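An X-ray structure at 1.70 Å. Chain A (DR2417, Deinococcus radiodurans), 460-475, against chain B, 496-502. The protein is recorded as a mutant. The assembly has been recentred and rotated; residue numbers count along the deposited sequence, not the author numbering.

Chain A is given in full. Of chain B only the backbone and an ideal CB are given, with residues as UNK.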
# COMPACT_ATOMS: atom_id res chain seq x y z
N VAL A 460 3.04 -24.66 -10.01
CA VAL A 460 3.92 -23.74 -10.71
C VAL A 460 3.36 -23.51 -12.10
O VAL A 460 3.31 -24.44 -12.91
CB VAL A 460 5.36 -24.27 -10.81
CG1 VAL A 460 6.20 -23.33 -11.66
CG2 VAL A 460 5.97 -24.43 -9.42
N GLY A 461 2.92 -22.28 -12.36
CA GLY A 461 2.35 -21.94 -13.65
C GLY A 461 0.91 -22.40 -13.87
O GLY A 461 0.35 -22.18 -14.94
N ASP A 462 0.31 -23.04 -12.87
CA ASP A 462 -1.09 -23.44 -13.00
C ASP A 462 -2.04 -22.29 -12.65
O ASP A 462 -3.22 -22.31 -12.99
CB ASP A 462 -1.40 -24.67 -12.15
CG ASP A 462 -1.26 -24.41 -10.67
OD1 ASP A 462 -0.50 -23.50 -10.28
OD2 ASP A 462 -1.91 -25.14 -9.88
N VAL A 463 -1.52 -21.27 -11.98
CA VAL A 463 -2.29 -20.05 -11.80
C VAL A 463 -1.74 -19.04 -12.79
O VAL A 463 -0.54 -18.77 -12.82
CB VAL A 463 -2.20 -19.50 -10.35
CG1 VAL A 463 -2.93 -18.16 -10.24
CG2 VAL A 463 -2.77 -20.50 -9.36
N ASN A 464 -2.62 -18.48 -13.61
CA ASN A 464 -2.17 -17.46 -14.55
C ASN A 464 -3.01 -16.20 -14.42
O ASN A 464 -3.84 -16.10 -13.51
CB ASN A 464 -2.20 -18.00 -16.00
CG ASN A 464 -3.60 -18.32 -16.49
OD1 ASN A 464 -4.60 -18.05 -15.82
ND2 ASN A 464 -3.68 -18.91 -17.68
N ASP A 465 -2.80 -15.24 -15.32
CA ASP A 465 -3.46 -13.94 -15.22
C ASP A 465 -4.98 -14.05 -15.38
O ASP A 465 -5.73 -13.29 -14.78
CB ASP A 465 -2.87 -12.97 -16.24
CG ASP A 465 -1.58 -12.31 -15.75
OD1 ASP A 465 -1.34 -12.30 -14.53
OD2 ASP A 465 -0.82 -11.80 -16.60
N ASP A 466 -5.43 -15.00 -16.19
CA ASP A 466 -6.86 -15.23 -16.36
C ASP A 466 -7.48 -15.69 -15.05
O ASP A 466 -8.56 -15.24 -14.67
CB ASP A 466 -7.12 -16.26 -17.46
CG ASP A 466 -6.91 -15.69 -18.86
OD1 ASP A 466 -6.83 -14.46 -19.00
OD2 ASP A 466 -6.82 -16.49 -19.82
N VAL A 467 -6.79 -16.59 -14.35
CA VAL A 467 -7.23 -17.07 -13.05
C VAL A 467 -7.27 -15.92 -12.03
O VAL A 467 -8.22 -15.80 -11.24
CB VAL A 467 -6.30 -18.18 -12.52
CG1 VAL A 467 -6.70 -18.59 -11.11
CG2 VAL A 467 -6.30 -19.38 -13.46
N LEU A 468 -6.24 -15.07 -12.05
CA LEU A 468 -6.16 -13.94 -11.13
C LEU A 468 -7.30 -12.95 -11.33
O LEU A 468 -7.85 -12.42 -10.36
CB LEU A 468 -4.83 -13.21 -11.28
CG LEU A 468 -3.58 -13.98 -10.87
CD1 LEU A 468 -2.38 -13.04 -10.92
CD2 LEU A 468 -3.74 -14.56 -9.48
N LEU A 469 -7.62 -12.68 -12.59
CA LEU A 469 -8.67 -11.73 -12.94
C LEU A 469 -10.00 -12.18 -12.36
O LEU A 469 -10.78 -11.37 -11.86
CB LEU A 469 -8.76 -11.58 -14.46
CG LEU A 469 -9.83 -10.66 -15.06
CD1 LEU A 469 -9.35 -10.15 -16.41
CD2 LEU A 469 -11.17 -11.38 -15.23
N ASP A 470 -10.24 -13.48 -12.43
CA ASP A 470 -11.41 -14.07 -11.80
C ASP A 470 -11.37 -13.83 -10.30
O ASP A 470 -12.37 -13.45 -9.70
CB ASP A 470 -11.50 -15.57 -12.12
CG ASP A 470 -11.81 -15.85 -13.59
OD1 ASP A 470 -12.15 -14.90 -14.32
OD2 ASP A 470 -11.72 -17.02 -14.00
N ARG A 471 -10.20 -14.03 -9.68
CA ARG A 471 -10.03 -13.76 -8.25
C ARG A 471 -10.38 -12.31 -7.89
O ARG A 471 -11.04 -12.06 -6.88
CB ARG A 471 -8.60 -14.10 -7.80
CG ARG A 471 -8.34 -15.60 -7.65
CD ARG A 471 -6.92 -15.91 -7.20
NE ARG A 471 -6.67 -17.35 -7.23
CZ ARG A 471 -5.50 -17.92 -6.97
NH1 ARG A 471 -4.45 -17.18 -6.64
NH2 ARG A 471 -5.38 -19.25 -7.03
N VAL A 472 -9.96 -11.36 -8.73
CA VAL A 472 -10.24 -9.95 -8.47
C VAL A 472 -11.74 -9.72 -8.46
O VAL A 472 -12.30 -9.16 -7.51
CB VAL A 472 -9.60 -9.01 -9.50
CG1 VAL A 472 -9.92 -7.56 -9.15
CG2 VAL A 472 -8.10 -9.22 -9.58
N ASN A 473 -12.39 -10.16 -9.53
CA ASN A 473 -13.83 -9.99 -9.67
C ASN A 473 -14.57 -10.59 -8.48
O ASN A 473 -15.47 -9.96 -7.93
CB ASN A 473 -14.30 -10.61 -10.98
CG ASN A 473 -13.95 -9.77 -12.17
OD1 ASN A 473 -13.92 -8.54 -12.08
ND2 ASN A 473 -13.66 -10.41 -13.30
N LEU A 474 -14.17 -11.79 -8.07
CA LEU A 474 -14.78 -12.41 -6.89
C LEU A 474 -14.54 -11.57 -5.63
O LEU A 474 -15.45 -11.39 -4.83
CB LEU A 474 -14.24 -13.82 -6.69
CG LEU A 474 -14.60 -14.78 -7.82
CD1 LEU A 474 -14.02 -16.17 -7.58
CD2 LEU A 474 -16.11 -14.84 -7.98
N SER A 475 -13.32 -11.08 -5.47
CA SER A 475 -12.95 -10.29 -4.30
C SER A 475 -13.80 -9.04 -4.16
O SER A 475 -14.11 -8.60 -3.06
CB SER A 475 -11.49 -9.89 -4.36
OG SER A 475 -11.28 -8.87 -5.32
N UNK B 496 -15.38 -24.24 -12.30
CA UNK B 496 -14.25 -23.62 -11.59
C UNK B 496 -14.14 -22.11 -11.81
O UNK B 496 -14.32 -21.62 -12.92
CB UNK B 496 -12.94 -24.28 -12.03
N UNK B 497 -13.84 -21.39 -10.73
CA UNK B 497 -13.54 -19.96 -10.81
C UNK B 497 -12.30 -19.64 -9.98
O UNK B 497 -12.25 -19.95 -8.78
CB UNK B 497 -14.73 -19.13 -10.33
N UNK B 498 -11.31 -19.02 -10.61
CA UNK B 498 -10.12 -18.54 -9.92
C UNK B 498 -9.35 -19.57 -9.12
O UNK B 498 -8.63 -19.22 -8.18
CB UNK B 498 -10.52 -17.40 -8.98
N UNK B 499 -9.47 -20.85 -9.48
CA UNK B 499 -8.76 -21.90 -8.76
C UNK B 499 -7.44 -22.25 -9.44
O UNK B 499 -6.38 -22.22 -8.83
CB UNK B 499 -9.64 -23.15 -8.65
N UNK B 500 -7.54 -22.60 -10.72
CA UNK B 500 -6.40 -22.98 -11.53
C UNK B 500 -6.81 -22.96 -12.99
O UNK B 500 -8.01 -23.00 -13.30
CB UNK B 500 -5.87 -24.36 -11.13
N UNK B 501 -5.84 -22.91 -13.89
CA UNK B 501 -6.14 -22.95 -15.31
C UNK B 501 -6.67 -24.35 -15.64
O UNK B 501 -6.47 -25.28 -14.85
CB UNK B 501 -4.91 -22.61 -16.15
N UNK B 502 -7.36 -24.50 -16.78
CA UNK B 502 -7.94 -25.81 -17.10
C UNK B 502 -6.92 -26.94 -17.09
O UNK B 502 -5.89 -26.84 -17.75
CB UNK B 502 -8.61 -25.76 -18.47

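Position 496 lies in the last part of a strand that begins earlier in the chain. Its CA-to-CB bond runs sideways to chain A, and no atom of the chain A stretch lies within 5.5 Å of the ideal CB, so this contact leaves the choice wide open. The deposited residue is Ala496(B), whose methyl takes no part; its carbonyl oxygen, however, serves the next residue.

At 497 the backbone is still extended and CB again points sideways, but now it passes close to the helix of chain A: the ideal CB sits 4.1 Å from CD1 of Leu474(A) and 5.1 Å from CB of Asp470(A). Aliphatic carbon would suit the leucine, and a polar or positively charged end would suit the carboxylate, so a long side chain such as lysine, arginine or glutamine could answer both. The residue is Arg497(B). Its CB packs against Leu474(A), and its CD lies 3.8 Å from OD2 of Asp470(A). The guanidinium does not form a salt bridge: NE is 4.5 Å from Asp470(A) OD2, which lies well out of the guanidinium plane, so only the nearness of opposite charges remains. Instead NH1 turns back and donates to O of Ala496(B) at 3.0 Å.

Position 498 is the most constrained. Its phi/psi of 56/24 by itself favours glycine, and an ideal CB would fall 3.1 Å from CG of Arg471(A), a tight approach, and 3.6 Å from O of Val467(A). Both arguments indicate Gly498(B), which is what is found. Without a side chain, its backbone can lie against the helix: CG1 of Val467(A) comes within 3.5 Å of Gly498(B) C, and CA of Gly498(B) makes a CA-H...O contact of 3.6 Å with Val467(A) O. Its carbonyl oxygen accepts a nearly straight hydrogen bond from Arg471(A) NE at 2.9 Å, supplemented by a weak one from Arg471(A) NH2 at 3.4 Å.

At 499 CB points away and meets nothing of the chain A stretch, so many residues are compatible. The ring of Phe499(B) makes no contact with the chain A stretch, while its main chain does the touching, with its O 4.0 Å from CG2 of Val463(A).

The chain is extended at 500, where the sideways CB is 3.8 Å from O of Asp462(A). A small residue fits readily, though alanine and serine are hard to separate on this evidence. Ala500(B) also brings its CA to 3.6 Å from Asp462(A) O, a CA-H...O contact.

Position 501 points toward chain A. Its backbone N donates to Asp462(A) O at 2.8 Å, a bond open to any residue except proline. Beyond CB lies the carbonyl of Gly461(A), within reach of a long polar chain. Arg501(B) extends there, yet Gly461(A) O, 2.8 Å from its NE, lies over one guanidinium face at too poor an angle for a hydrogen bond.

At 502 CB points away, leaving the choice free; phi of -54 is compatible with proline, and Pro502(B) makes no contact here.

Chain B, residues 496-502: ARGFARP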
# COMPACT_ATOMS: atom_id res chain seq x y z
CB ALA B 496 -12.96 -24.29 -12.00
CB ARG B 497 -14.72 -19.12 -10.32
CG ARG B 497 -15.75 -18.78 -11.38
CD ARG B 497 -15.11 -18.24 -12.65
NE ARG B 497 -16.11 -17.96 -13.68
CZ ARG B 497 -16.84 -18.89 -14.30
NH1 ARG B 497 -16.70 -20.17 -13.98
NH2 ARG B 497 -17.72 -18.53 -15.22
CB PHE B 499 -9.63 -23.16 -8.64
CG PHE B 499 -8.89 -24.35 -8.11
CD1 PHE B 499 -8.22 -24.29 -6.90
CD2 PHE B 499 -8.86 -25.54 -8.83
CE1 PHE B 499 -7.52 -25.38 -6.42
CE2 PHE B 499 -8.18 -26.64 -8.34
CZ PHE B 499 -7.51 -26.55 -7.14
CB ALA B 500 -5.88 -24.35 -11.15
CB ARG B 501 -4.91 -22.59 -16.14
CG ARG B 501 -3.73 -23.52 -15.97
CD ARG B 501 -2.51 -22.95 -16.68
NE ARG B 501 -1.34 -23.82 -16.52
CZ ARG B 501 -0.45 -24.04 -17.47
NH1 ARG B 501 -0.59 -23.47 -18.66
NH2 ARG B 501 0.59 -24.84 -17.24
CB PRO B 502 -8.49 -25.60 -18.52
CG PRO B 502 -8.75 -24.15 -18.62
CD PRO B 502 -7.69 -23.48 -17.79
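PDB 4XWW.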